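Local structure of aminoglycoside phosphotransferase (Streptomyces rimosus, 6FUC) at residues L10-D14 against W76-A80; L53-R57 against G82-L86; W62-I68 against R116-L120; L103-W107 against W233-W239; Q182-G188 against R212-P218. The protein probably transfers phosphate from ATP to the 3''-hydroxyl of aminoglycosides such as streptomycin, which makes the antibiotic ineffective. All blocks are in the same frame, centred on the assembly; numbering follows the deposited sequence. Where two conformers were deposited one is given.

Interaction 1. Residues L10-D14 against W76-A80; sequences LLRAD and WRVGA
R77 reaches from its strand toward the end of helix 4-12 and grips the carbonyl of L10. The bond from R77 NH1 to L10 O is 2.9 Å and nearly straight, at 164°. It lies in the carbonyl plane on a lone pair and close to the guanidinium plane. R77 is extended from CG to NE, which carries the guanidinium across. NH1 also makes a weak bond to L11 O. Beside the arginine, the packed part is small: L10 CD2 rests on the strand backbone, 4.0 Å from V78 C. The outer side is looser and exposed. There, in one of its two conformers, D14 forms a less certain salt bridge to R77. NH1 meets D14 OD1 on the anti lone pair, while NH2 comes from above the carboxylate plane. R77 NE is held by D75. An arginine thus ties the last carbonyls near the end of helix 4-12 to strand 73-79, an outermost strand of the five-stranded antiparallel sheet in the N-terminal lobe of this kinase-like fold.

Interaction 2. Residues L53-R57 against G82-L86; sequences LEAER and GAGLL
Helix 53-57 runs along strand 82-86 in nearly the same direction, with the axes 9.0 Å apart at closest approach and 21° between them. R57 and L85 are the residues nearest in backbone. L85 is the main knob. Its CB points at the helix, and its CG lies opposite its own backbone N (chi1 171°), which turns the two methyls toward the helix turn 53-57. CD1 lies against the R57 stem, 3.8 Å from R57 CB. CD2 lies 3.8 Å from the backbone atom R57 N and also meets E56 CG at 3.9 Å. L53 comes in from the preceding turn. Its CD2 settles on the strand between A83 and L85, 3.6 Å from A83 O and 3.9 Å from L85 CB. A83 CB also meets this methyl, at 4.1 Å. The polar ends of the helix residues turn elsewhere. R57 makes a cation-pi contact with W76, and E56 OE1 forms a salt bridge with K43 of strand 40-45. That pairing is consistent with the lysine and helix-C glutamate of protein kinases. No hydrogen bond joins the two segments. Van der Waals packing, mostly of leucine methyls, therefore makes the contact, while the buried carboxylate of E56 has its charge met by the lysine of the sheet.

Interaction 3. Residues W62-I68 against R116-L120; sequences WLSTQDI and RLHEL
L120 is the bump that fills the main hollow. Its CD1 enters a cup made by W62, L63, Q66 and I68. The W62 corner atom CH2 meets L120 CD1 at 4.0 Å, and I68 CG1 meets it at 4.1 Å. L120 CD2 lies nearer the rim, 3.7 Å from Q66 OE1. A chi1 of -59° sets Q66 CG over a face of the W62 ring, and the bend at chi2 turns the amide end back toward L120. I68 is the return bump. Its CD1 slides past R116 and lands on the helix, 3.8 Å from L117 CA. Deeper in, L63 CD1 and L117 CD1 touch at 4.1 Å, with the two side chains crossing at about a right angle. Next to I68, in one of its two conformers, R116 bends at chi3. There NH2 and NH1 both hydrogen-bond D67 O, at 2.9 Å and 3.0 Å, with the oxygen in the guanidinium plane. D67 OD2 adds a longer salt bridge to NH2. This grip is less certain. On its far side L120 touches V185 of strand 184-186. Shape-matched apolar packing thus carries the join between the ends of helices 50-63 and 100-117, and the exposed arginine clasp probably adds less.

Interaction 4. Residues L103-W107 against W233-W239; sequences LRAAW and WGDDERW
The i to i+3 backbone bond from W107 N to R104 O, at 3.1 Å, belongs to the turn that sets R104 and W107 against W239 and W233. In the other segment, W239 N donates to D236 OD1 at 3.2 Å, an N-cap bond that starts helix 237-240. No hydrogen bond crosses between the segments. R104 and W239 form a stacked cation-pi pair. The guanidinium of R104 lies flat on W239, with R104 CZ 3.6 Å from the centroid of the six-membered ring and the planes 4° apart. A bend at chi2 (66°) carries the R104 chain over that face, and its CD adds a CH-pi contact. W107 takes two edges on its ring. W233 points CZ2 at its face in a T-shaped pair, planes at 85°. W239 makes an offset edge-to-face pair, its CZ2 3.7 Å from W107 CD1. L103 covers a face of W233, with CD2 4.0 Å from the six-ring centroid. The three tryptophans form one aromatic cluster. It lies between helices: L103 and W107 also touch A229 of helix 219-233, while W107 NE1 bonds A243 O and its ring meets F247, both on helix 243-251.

Interaction 5. Residues Q182-G188 against R212-P218; sequences QTVVCHG and RLGRADP
V184 and A216 exchange two backbone hydrogen bonds, with V184 N to A216 O at 2.9 Å and almost straight. C186 and G214 make a second such pair, C186 N to G214 O being 2.9 Å. Between them V185 and R215 form the non-hydrogen-bonded pair of this antiparallel ladder. Past the strands the two segments are bridged by water: one links H187 O to R212 N, and another links G188 O to R212 NH1, which also bonds T270. The packing follows the ladder. On the face with V184, C186 and A216, C186 SG lies 3.8 Å from A216 CB and 3.3 Å from D217 O. V184 CG2 presses on P218, 3.9 Å from P218 CB. H187 turns away: its NE2 bonds I208 O and its ND1 bonds D189 N. H187, G188 and D189 match the His-Gly-Asp that opens the catalytic loop in this kinase-like family. D221 receives bonds from the backbone N of both H187 and G188. Backbone bonds thus join the two segments and fix the approach to that loop, while side-chain charges, such as R215 with E130 and D217 with R259, tie them to their surroundings.

In the fold
Interactions 1 and 2 meet directly, with centres about 11 Å apart. They share neighbouring strands of one sheet, and R77 O lies 2.8 Å from G84 N in a probable hydrogen bond. Helix 50-63 then leads from interaction 2 to interaction 3, about 20 Å away between centres. Interaction 3 joins it to helix 100-117, whose other part serves interaction 4; the centres of interactions 3 and 4 are about 28 Å apart. Interaction 3 also touches interaction 5, where L117 CG lies 3.6 Å from V185 O. Interaction 5 leads into the probable catalytic loop, and interaction 2 contains E56 of the K43-E56 pair; the centres of interactions 2 and 5 are about 21 Å apart.

Interaction 1. Residues L10-D14 against W76-A80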
# COMPACT_ATOMS: atom_id res chain seq x y z
N LEU A 10 -15.55 -17.80 -9.83
CA LEU A 10 -15.61 -16.49 -10.42
C LEU A 10 -14.55 -16.34 -11.49
O LEU A 10 -14.81 -15.77 -12.55
CB LEU A 10 -15.41 -15.33 -9.39
CG LEU A 10 -16.51 -15.17 -8.35
CD1 LEU A 10 -16.12 -14.19 -7.29
CD2 LEU A 10 -17.76 -14.68 -9.06
N LEU A 11 -13.30 -16.76 -11.18
CA LEU A 11 -12.21 -16.53 -12.09
C LEU A 11 -12.29 -17.39 -13.36
O LEU A 11 -11.87 -16.97 -14.43
CB LEU A 11 -10.89 -16.74 -11.41
CG LEU A 11 -10.61 -15.85 -10.19
CD1 LEU A 11 -9.24 -16.12 -9.63
CD2 LEU A 11 -10.86 -14.36 -10.47
N ARG A 12 -12.85 -18.60 -13.21
CA ARG A 12 -13.01 -19.50 -14.29
C ARG A 12 -14.22 -19.23 -15.14
O ARG A 12 -14.39 -19.90 -16.17
CB ARG A 12 -13.01 -20.95 -13.79
CG ARG A 12 -11.67 -21.39 -13.22
CD ARG A 12 -11.71 -22.72 -12.51
NE ARG A 12 -10.36 -23.09 -12.04
CZ ARG A 12 -10.08 -23.96 -11.08
NH1 ARG A 12 -11.06 -24.52 -10.37
NH2 ARG A 12 -8.81 -24.27 -10.81
N ALA A 13 -15.03 -18.25 -14.79
CA ALA A 13 -16.33 -18.09 -15.42
C ALA A 13 -16.25 -17.86 -16.92
O ALA A 13 -17.15 -18.26 -17.64
CB ALA A 13 -17.17 -17.01 -14.78
N ASP A 14 -15.21 -17.19 -17.41
CA ASP A 14 -15.10 -16.95 -18.83
C ASP A 14 -14.56 -18.12 -19.63
O ASP A 14 -14.53 -18.07 -20.84
CB ASP A 14 -14.25 -15.75 -19.12
CG ASP A 14 -12.84 -15.93 -18.65
OD1 ASP A 14 -12.62 -15.82 -17.45
OD2 ASP A 14 -11.93 -16.62 -19.32
N TRP A 76 -14.41 -7.25 -13.52
CA TRP A 76 -15.02 -7.15 -12.21
C TRP A 76 -16.18 -8.14 -12.17
O TRP A 76 -17.02 -8.06 -13.07
CB TRP A 76 -15.55 -5.70 -11.99
CG TRP A 76 -16.44 -5.58 -10.79
CD1 TRP A 76 -17.78 -5.37 -10.77
CD2 TRP A 76 -16.01 -5.58 -9.41
NE1 TRP A 76 -18.23 -5.29 -9.48
CE2 TRP A 76 -17.17 -5.45 -8.63
CE3 TRP A 76 -14.76 -5.69 -8.76
CZ2 TRP A 76 -17.10 -5.35 -7.24
CZ3 TRP A 76 -14.73 -5.63 -7.41
CH2 TRP A 76 -15.87 -5.48 -6.67
N ARG A 77 -16.14 -9.06 -11.24
CA ARG A 77 -17.06 -10.20 -11.24
C ARG A 77 -17.64 -10.35 -9.85
O ARG A 77 -16.90 -10.26 -8.86
CB ARG A 77 -16.30 -11.46 -11.65
CG ARG A 77 -15.75 -11.37 -13.05
CD ARG A 77 -15.11 -12.66 -13.51
NE ARG A 77 -14.52 -12.47 -14.82
CZ ARG A 77 -13.77 -13.34 -15.44
NH1 ARG A 77 -13.56 -14.55 -14.92
NH2 ARG A 77 -13.24 -13.04 -16.58
N VAL A 78 -18.96 -10.59 -9.78
CA VAL A 78 -19.61 -10.67 -8.50
C VAL A 78 -20.54 -11.87 -8.48
O VAL A 78 -21.11 -12.29 -9.49
CB VAL A 78 -20.44 -9.42 -8.17
CG1 VAL A 78 -19.53 -8.24 -8.14
CG2 VAL A 78 -21.58 -9.15 -9.15
N GLY A 79 -20.69 -12.49 -7.31
CA GLY A 79 -21.72 -13.49 -7.09
C GLY A 79 -22.06 -13.57 -5.63
O GLY A 79 -21.63 -12.76 -4.85
N ALA A 80 -22.80 -14.61 -5.25
CA ALA A 80 -23.22 -14.80 -3.89
C ALA A 80 -22.13 -14.92 -2.82
O ALA A 80 -22.30 -14.51 -1.64
CB ALA A 80 -24.15 -16.00 -3.85

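Interaction 2. Residues L53-R57 against G82-L86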
# COMPACT_ATOMS: atom_id res chain seq x y z
N LEU A 53 -13.37 -4.04 -1.98
CA LEU A 53 -12.75 -4.42 -3.28
C LEU A 53 -13.28 -3.47 -4.41
O LEU A 53 -12.52 -3.13 -5.29
CB LEU A 53 -13.00 -5.87 -3.57
CG LEU A 53 -12.13 -6.44 -4.67
CD1 LEU A 53 -10.66 -6.46 -4.33
CD2 LEU A 53 -12.66 -7.80 -5.14
N GLU A 54 -14.57 -3.13 -4.36
CA GLU A 54 -15.08 -2.17 -5.32
C GLU A 54 -14.33 -0.84 -5.22
O GLU A 54 -14.05 -0.19 -6.22
CB GLU A 54 -16.56 -1.95 -5.14
CG GLU A 54 -17.22 -1.32 -6.34
CD GLU A 54 -18.72 -1.27 -6.19
OE1 GLU A 54 -19.35 -2.18 -5.55
OE2 GLU A 54 -19.33 -0.34 -6.73
N ALA A 55 -14.07 -0.44 -3.98
CA ALA A 55 -13.24 0.76 -3.71
C ALA A 55 -11.86 0.69 -4.37
O ALA A 55 -11.39 1.68 -4.95
CB ALA A 55 -13.11 0.99 -2.19
N GLU A 56 -11.24 -0.48 -4.29
CA GLU A 56 -9.97 -0.70 -4.95
C GLU A 56 -10.11 -0.63 -6.46
O GLU A 56 -9.29 0.00 -7.13
CB GLU A 56 -9.36 -2.03 -4.48
CG GLU A 56 -8.04 -2.31 -5.16
CD GLU A 56 -7.26 -3.47 -4.55
OE1 GLU A 56 -7.55 -3.84 -3.38
OE2 GLU A 56 -6.31 -3.91 -5.23
N ARG A 57 -11.13 -1.30 -7.02
CA ARG A 57 -11.39 -1.24 -8.43
C ARG A 57 -11.42 0.19 -8.91
O ARG A 57 -10.83 0.56 -9.92
CB ARG A 57 -12.72 -1.96 -8.73
CG ARG A 57 -13.10 -1.90 -10.19
CD ARG A 57 -14.56 -2.20 -10.44
NE ARG A 57 -15.36 -1.08 -9.93
CZ ARG A 57 -16.64 -1.04 -9.95
NH1 ARG A 57 -17.31 -2.15 -10.23
NH2 ARG A 57 -17.26 0.07 -9.53
N GLY A 82 -19.02 -13.48 -3.10
CA GLY A 82 -18.17 -12.32 -3.05
C GLY A 82 -17.83 -11.79 -4.43
O GLY A 82 -18.68 -11.82 -5.33
N ALA A 83 -16.64 -11.29 -4.58
CA ALA A 83 -16.28 -10.54 -5.80
C ALA A 83 -14.82 -10.81 -6.14
O ALA A 83 -13.99 -11.16 -5.27
CB ALA A 83 -16.51 -9.03 -5.65
N GLY A 84 -14.54 -10.64 -7.43
CA GLY A 84 -13.18 -10.73 -7.97
C GLY A 84 -12.87 -9.56 -8.82
O GLY A 84 -13.66 -9.14 -9.66
N LEU A 85 -11.66 -9.02 -8.60
CA LEU A 85 -11.13 -7.89 -9.34
C LEU A 85 -9.93 -8.38 -10.13
O LEU A 85 -8.91 -8.76 -9.53
CB LEU A 85 -10.72 -6.79 -8.37
CG LEU A 85 -9.98 -5.63 -8.91
CD1 LEU A 85 -10.72 -4.95 -10.03
CD2 LEU A 85 -9.60 -4.63 -7.82
N LEU A 86 -10.04 -8.39 -11.45
CA LEU A 86 -8.97 -8.89 -12.33
C LEU A 86 -8.23 -7.68 -12.88
O LEU A 86 -8.85 -6.75 -13.40
CB LEU A 86 -9.55 -9.74 -13.46
CG LEU A 86 -10.08 -11.10 -13.13
CD1 LEU A 86 -11.29 -11.09 -12.24
CD2 LEU A 86 -10.39 -11.87 -14.39

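Interaction 3. Residues W62-I68 against R116-L120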
# COMPACT_ATOMS: atom_id res chain seq x y z
N TRP A 62 -9.49 4.84 -11.79
CA TRP A 62 -9.26 6.27 -11.79
C TRP A 62 -7.79 6.59 -12.04
O TRP A 62 -7.46 7.50 -12.82
CB TRP A 62 -9.77 6.91 -10.50
CG TRP A 62 -9.52 8.36 -10.42
CD1 TRP A 62 -10.24 9.36 -11.01
CD2 TRP A 62 -8.42 9.03 -9.76
NE1 TRP A 62 -9.69 10.57 -10.74
CE2 TRP A 62 -8.59 10.41 -9.95
CE3 TRP A 62 -7.37 8.59 -8.98
CZ2 TRP A 62 -7.72 11.34 -9.38
CZ3 TRP A 62 -6.48 9.52 -8.44
CH2 TRP A 62 -6.68 10.85 -8.66
N LEU A 63 -6.90 5.87 -11.37
CA LEU A 63 -5.46 6.19 -11.54
C LEU A 63 -5.02 6.01 -12.96
O LEU A 63 -4.11 6.73 -13.42
CB LEU A 63 -4.60 5.38 -10.57
CG LEU A 63 -3.17 5.89 -10.42
CD1 LEU A 63 -3.11 7.21 -9.68
CD2 LEU A 63 -2.31 4.89 -9.72
N SER A 64 -5.66 5.10 -13.70
CA SER A 64 -5.34 4.90 -15.10
C SER A 64 -5.62 6.15 -15.94
O SER A 64 -5.20 6.18 -17.09
CB SER A 64 -6.12 3.71 -15.68
OG SER A 64 -7.47 4.00 -16.01
N THR A 65 -6.36 7.12 -15.41
CA THR A 65 -6.65 8.37 -16.13
C THR A 65 -5.73 9.52 -15.69
O THR A 65 -5.87 10.64 -16.19
CB THR A 65 -8.10 8.81 -15.93
OG1 THR A 65 -8.31 9.33 -14.60
CG2 THR A 65 -9.10 7.74 -16.21
N GLN A 66 -4.79 9.27 -14.79
CA GLN A 66 -4.00 10.28 -14.11
C GLN A 66 -2.52 10.32 -14.53
O GLN A 66 -1.72 11.02 -13.93
CB GLN A 66 -4.10 10.16 -12.61
CG GLN A 66 -5.53 10.30 -12.11
CD GLN A 66 -6.07 11.68 -12.41
OE1 GLN A 66 -5.49 12.67 -11.95
NE2 GLN A 66 -7.16 11.75 -13.14
N ASP A 67 -2.18 9.52 -15.51
CA ASP A 67 -0.76 9.46 -15.97
C ASP A 67 0.22 9.06 -14.89
O ASP A 67 1.33 9.63 -14.80
CB ASP A 67 -0.32 10.71 -16.70
CG ASP A 67 0.90 10.52 -17.51
OD1 ASP A 67 1.18 9.42 -18.02
OD2 ASP A 67 1.59 11.51 -17.71
N ILE A 68 -0.18 8.13 -14.03
CA ILE A 68 0.66 7.52 -13.01
C ILE A 68 0.69 6.04 -13.32
O ILE A 68 -0.38 5.43 -13.46
CB ILE A 68 0.11 7.73 -11.59
CG1 ILE A 68 -0.06 9.20 -11.23
CG2 ILE A 68 0.98 7.02 -10.57
CD1 ILE A 68 1.19 10.04 -11.26
N ARG A 116 5.62 12.53 -8.37
CA ARG A 116 4.60 12.73 -9.40
C ARG A 116 3.22 12.34 -8.90
O ARG A 116 2.24 13.06 -9.11
CB ARG A 116 4.94 11.97 -10.68
CG ARG A 116 6.14 12.54 -11.39
CD ARG A 116 6.41 11.70 -12.68
NE ARG A 116 5.32 11.91 -13.70
CZ ARG A 116 4.26 11.12 -14.00
NH1 ARG A 116 3.98 9.91 -13.42
NH2 ARG A 116 3.44 11.61 -14.89
N LEU A 117 3.11 11.21 -8.21
CA LEU A 117 1.83 10.81 -7.63
C LEU A 117 1.33 11.86 -6.64
O LEU A 117 0.14 12.28 -6.66
CB LEU A 117 1.96 9.46 -6.98
CG LEU A 117 0.79 8.95 -6.17
CD1 LEU A 117 -0.45 8.74 -7.01
CD2 LEU A 117 1.17 7.66 -5.47
N HIS A 118 2.25 12.30 -5.78
CA HIS A 118 1.97 13.30 -4.78
C HIS A 118 1.80 14.75 -5.36
O HIS A 118 1.68 15.74 -4.61
CB HIS A 118 3.05 13.34 -3.73
CG HIS A 118 3.09 12.14 -2.82
ND1 HIS A 118 3.89 12.12 -1.71
CD2 HIS A 118 2.40 10.98 -2.81
CE1 HIS A 118 3.72 10.99 -1.07
NE2 HIS A 118 2.83 10.24 -1.74
N GLU A 119 1.88 14.91 -6.62
CA GLU A 119 1.57 16.17 -7.26
C GLU A 119 0.22 16.15 -7.93
O GLU A 119 -0.22 17.23 -8.36
CB GLU A 119 2.69 16.56 -8.25
CG GLU A 119 3.88 17.08 -7.44
CD GLU A 119 5.06 17.46 -8.29
OE1 GLU A 119 5.07 17.22 -9.49
OE2 GLU A 119 6.04 17.96 -7.76
N LEU A 120 -0.50 15.04 -7.96
CA LEU A 120 -1.89 15.10 -8.41
C LEU A 120 -2.66 16.07 -7.52
O LEU A 120 -2.45 16.10 -6.33
CB LEU A 120 -2.54 13.73 -8.34
CG LEU A 120 -1.98 12.68 -9.31
CD1 LEU A 120 -2.74 11.39 -9.11
CD2 LEU A 120 -2.03 13.15 -10.75

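Interaction 4. Residues L103-W107 against W233-W239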
# COMPACT_ATOMS: atom_id res chain seq x y z
N LEU A 103 18.24 -1.43 -5.06
CA LEU A 103 17.34 -0.42 -4.47
C LEU A 103 17.98 0.90 -4.50
O LEU A 103 17.33 1.94 -4.72
CB LEU A 103 16.90 -0.85 -3.05
CG LEU A 103 15.80 -0.02 -2.44
CD1 LEU A 103 14.50 -0.12 -3.25
CD2 LEU A 103 15.52 -0.42 -1.00
N ARG A 104 19.31 0.94 -4.23
CA ARG A 104 19.97 2.17 -4.40
C ARG A 104 19.91 2.75 -5.79
O ARG A 104 19.67 3.93 -6.00
CB ARG A 104 21.46 2.04 -3.95
CG ARG A 104 22.29 3.25 -4.14
CD ARG A 104 21.82 4.34 -3.27
NE ARG A 104 22.66 5.52 -3.35
CZ ARG A 104 23.76 5.70 -2.70
NH1 ARG A 104 24.25 4.78 -1.87
NH2 ARG A 104 24.40 6.86 -2.77
N ALA A 105 20.03 1.90 -6.81
CA ALA A 105 19.87 2.39 -8.18
C ALA A 105 18.46 2.98 -8.43
O ALA A 105 18.31 3.83 -9.28
CB ALA A 105 20.09 1.26 -9.21
N ALA A 106 17.47 2.44 -7.79
CA ALA A 106 16.08 2.87 -7.95
C ALA A 106 15.68 3.99 -7.00
O ALA A 106 14.55 4.48 -7.07
CB ALA A 106 15.17 1.69 -7.71
N TRP A 107 16.57 4.42 -6.09
CA TRP A 107 16.15 5.28 -4.98
C TRP A 107 15.67 6.66 -5.45
O TRP A 107 14.55 7.11 -5.13
CB TRP A 107 17.26 5.36 -3.98
CG TRP A 107 16.92 5.91 -2.60
CD1 TRP A 107 17.53 6.94 -1.97
CD2 TRP A 107 15.98 5.39 -1.68
NE1 TRP A 107 17.03 7.10 -0.72
CE2 TRP A 107 16.07 6.17 -0.50
CE3 TRP A 107 15.05 4.37 -1.73
CZ2 TRP A 107 15.29 5.95 0.61
CZ3 TRP A 107 14.24 4.13 -0.60
CH2 TRP A 107 14.38 4.94 0.56
N TRP A 233 18.61 -1.82 3.58
CA TRP A 233 19.94 -1.26 3.82
C TRP A 233 20.71 -2.11 4.85
O TRP A 233 21.97 -2.14 4.80
CB TRP A 233 19.82 0.11 4.32
CG TRP A 233 18.93 1.08 3.55
CD1 TRP A 233 18.04 2.00 4.13
CD2 TRP A 233 18.77 1.22 2.14
NE1 TRP A 233 17.44 2.74 3.14
CE2 TRP A 233 17.81 2.25 1.91
CE3 TRP A 233 19.31 0.56 1.05
CZ2 TRP A 233 17.46 2.67 0.66
CZ3 TRP A 233 18.94 0.99 -0.22
CH2 TRP A 233 18.03 2.05 -0.40
N GLY A 234 20.06 -2.80 5.75
CA GLY A 234 20.80 -3.79 6.63
C GLY A 234 21.96 -3.23 7.41
O GLY A 234 21.79 -2.16 8.02
N ASP A 235 23.12 -3.92 7.37
CA ASP A 235 24.36 -3.53 8.13
C ASP A 235 25.10 -2.33 7.53
O ASP A 235 26.09 -1.85 8.12
CB ASP A 235 25.44 -4.69 8.21
CG ASP A 235 25.04 -5.87 9.02
OD1 ASP A 235 24.21 -5.71 9.92
OD2 ASP A 235 25.61 -6.97 8.76
N ASP A 236 24.64 -1.78 6.40
CA ASP A 236 25.32 -0.67 5.78
C ASP A 236 24.97 0.63 6.51
O ASP A 236 24.08 1.37 6.10
CB ASP A 236 24.92 -0.57 4.31
CG ASP A 236 25.62 0.51 3.53
OD1 ASP A 236 26.37 1.36 4.12
OD2 ASP A 236 25.47 0.53 2.29
N GLU A 237 25.63 0.87 7.61
CA GLU A 237 25.28 1.94 8.52
C GLU A 237 25.51 3.33 7.90
O GLU A 237 24.74 4.24 8.13
CB GLU A 237 26.12 1.83 9.83
N ARG A 238 26.58 3.50 7.10
CA ARG A 238 26.81 4.81 6.48
C ARG A 238 25.65 5.23 5.56
O ARG A 238 25.13 6.31 5.61
CB ARG A 238 28.11 4.86 5.71
CG ARG A 238 29.34 4.62 6.54
CD ARG A 238 30.60 4.69 5.76
NE ARG A 238 31.00 6.03 5.41
CZ ARG A 238 31.81 6.82 6.15
NH1 ARG A 238 32.23 6.43 7.34
NH2 ARG A 238 32.19 7.99 5.69
N TRP A 239 25.16 4.30 4.75
CA TRP A 239 24.02 4.55 3.88
C TRP A 239 22.72 4.60 4.66
O TRP A 239 21.94 5.55 4.42
CB TRP A 239 23.97 3.56 2.73
CG TRP A 239 22.76 3.79 1.87
CD1 TRP A 239 21.81 2.91 1.62
CD2 TRP A 239 22.43 4.96 1.12
NE1 TRP A 239 20.85 3.42 0.82
CE2 TRP A 239 21.21 4.69 0.46
CE3 TRP A 239 23.00 6.24 0.99
CZ2 TRP A 239 20.55 5.64 -0.31
CZ3 TRP A 239 22.42 7.13 0.19
CH2 TRP A 239 21.18 6.85 -0.45

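Interaction 5. Residues Q182-G188 against R212-P218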
# COMPACT_ATOMS: atom_id res chain seq x y z
N GLN A 182 -0.55 20.03 4.41
CA GLN A 182 0.29 19.37 3.41
C GLN A 182 -0.50 18.04 3.17
O GLN A 182 -0.36 17.06 3.88
CB GLN A 182 1.69 19.02 3.93
CG GLN A 182 2.60 20.20 4.36
CD GLN A 182 3.79 19.90 5.32
OE1 GLN A 182 4.12 18.84 5.60
NE2 GLN A 182 4.38 20.97 5.83
N THR A 183 -1.50 18.12 2.35
CA THR A 183 -2.15 16.92 1.83
C THR A 183 -1.69 16.65 0.40
O THR A 183 -1.50 17.58 -0.39
CB THR A 183 -3.70 17.15 1.84
OG1 THR A 183 -4.18 17.15 3.16
CG2 THR A 183 -4.52 16.11 1.06
N VAL A 184 -1.56 15.37 0.11
CA VAL A 184 -1.26 14.88 -1.22
C VAL A 184 -2.16 13.70 -1.52
O VAL A 184 -2.81 13.16 -0.62
CB VAL A 184 0.22 14.47 -1.37
CG1 VAL A 184 1.17 15.60 -1.05
CG2 VAL A 184 0.54 13.27 -0.51
N VAL A 185 -2.18 13.26 -2.79
CA VAL A 185 -2.76 11.96 -3.13
C VAL A 185 -1.73 10.89 -2.84
O VAL A 185 -0.71 10.78 -3.50
CB VAL A 185 -3.21 11.89 -4.58
CG1 VAL A 185 -3.78 10.52 -4.88
CG2 VAL A 185 -4.21 13.01 -4.92
N CYS A 186 -1.95 10.15 -1.74
CA CYS A 186 -1.09 9.07 -1.34
C CYS A 186 -1.45 7.74 -2.07
O CYS A 186 -2.61 7.47 -2.33
CB CYS A 186 -1.18 8.80 0.16
SG CYS A 186 -0.27 9.95 1.18
N HIS A 187 -0.42 6.95 -2.31
CA HIS A 187 -0.63 5.55 -2.70
C HIS A 187 -1.48 4.80 -1.68
O HIS A 187 -2.35 4.03 -2.05
CB HIS A 187 0.77 4.91 -2.83
CG HIS A 187 0.70 3.46 -3.08
ND1 HIS A 187 0.43 2.55 -2.09
CD2 HIS A 187 0.84 2.77 -4.23
CE1 HIS A 187 0.37 1.36 -2.65
NE2 HIS A 187 0.66 1.46 -3.95
N GLY A 188 -1.15 5.03 -0.42
CA GLY A 188 -1.94 4.52 0.68
C GLY A 188 -1.37 3.33 1.38
O GLY A 188 -1.80 3.06 2.52
N ARG A 212 -5.93 1.59 -0.90
CA ARG A 212 -5.99 2.70 0.05
C ARG A 212 -5.64 4.03 -0.58
O ARG A 212 -5.46 5.00 0.17
CB ARG A 212 -5.13 2.39 1.28
CG ARG A 212 -5.72 1.31 2.12
CD ARG A 212 -4.85 1.05 3.36
NE ARG A 212 -5.52 0.15 4.26
CZ ARG A 212 -5.23 0.08 5.56
NH1 ARG A 212 -4.26 0.78 6.07
NH2 ARG A 212 -5.94 -0.73 6.34
N LEU A 213 -5.55 4.13 -1.87
CA LEU A 213 -5.17 5.39 -2.54
C LEU A 213 -6.12 6.50 -2.08
O LEU A 213 -7.34 6.31 -1.96
CB LEU A 213 -5.27 5.17 -4.03
CG LEU A 213 -5.00 6.38 -4.90
CD1 LEU A 213 -4.06 6.14 -6.06
CD2 LEU A 213 -6.12 7.19 -5.18
N GLY A 214 -5.56 7.69 -1.85
CA GLY A 214 -6.41 8.83 -1.55
C GLY A 214 -5.67 9.91 -0.85
O GLY A 214 -4.50 9.74 -0.44
N ARG A 215 -6.35 11.04 -0.61
CA ARG A 215 -5.77 12.13 0.13
C ARG A 215 -5.27 11.67 1.49
O ARG A 215 -5.99 10.99 2.23
CB ARG A 215 -6.84 13.20 0.41
CG ARG A 215 -7.20 14.04 -0.79
CD ARG A 215 -7.94 15.30 -0.41
NE ARG A 215 -9.27 15.11 0.11
CZ ARG A 215 -10.36 15.05 -0.66
NH1 ARG A 215 -10.20 15.06 -1.98
NH2 ARG A 215 -11.56 14.96 -0.15
N ALA A 216 -4.09 12.17 1.88
CA ALA A 216 -3.54 12.01 3.19
C ALA A 216 -2.27 12.86 3.29
O ALA A 216 -1.79 13.42 2.31
CB ALA A 216 -3.24 10.55 3.52
N ASP A 217 -1.72 12.94 4.49
CA ASP A 217 -0.41 13.53 4.68
C ASP A 217 0.63 12.71 3.89
O ASP A 217 0.57 11.47 3.95
CB ASP A 217 -0.12 13.51 6.19
CG ASP A 217 1.14 14.19 6.61
OD1 ASP A 217 2.23 13.93 6.07
OD2 ASP A 217 1.07 15.01 7.52
N PRO A 218 1.58 13.35 3.21
CA PRO A 218 2.59 12.53 2.49
C PRO A 218 3.33 11.53 3.35
O PRO A 218 3.81 10.53 2.84
CB PRO A 218 3.52 13.57 1.92
CG PRO A 218 3.31 14.82 2.71
CD PRO A 218 1.83 14.79 3.07
O HOH W 1 -3.10 1.43 -1.40
O HOH W 2 -1.79 1.54 4.76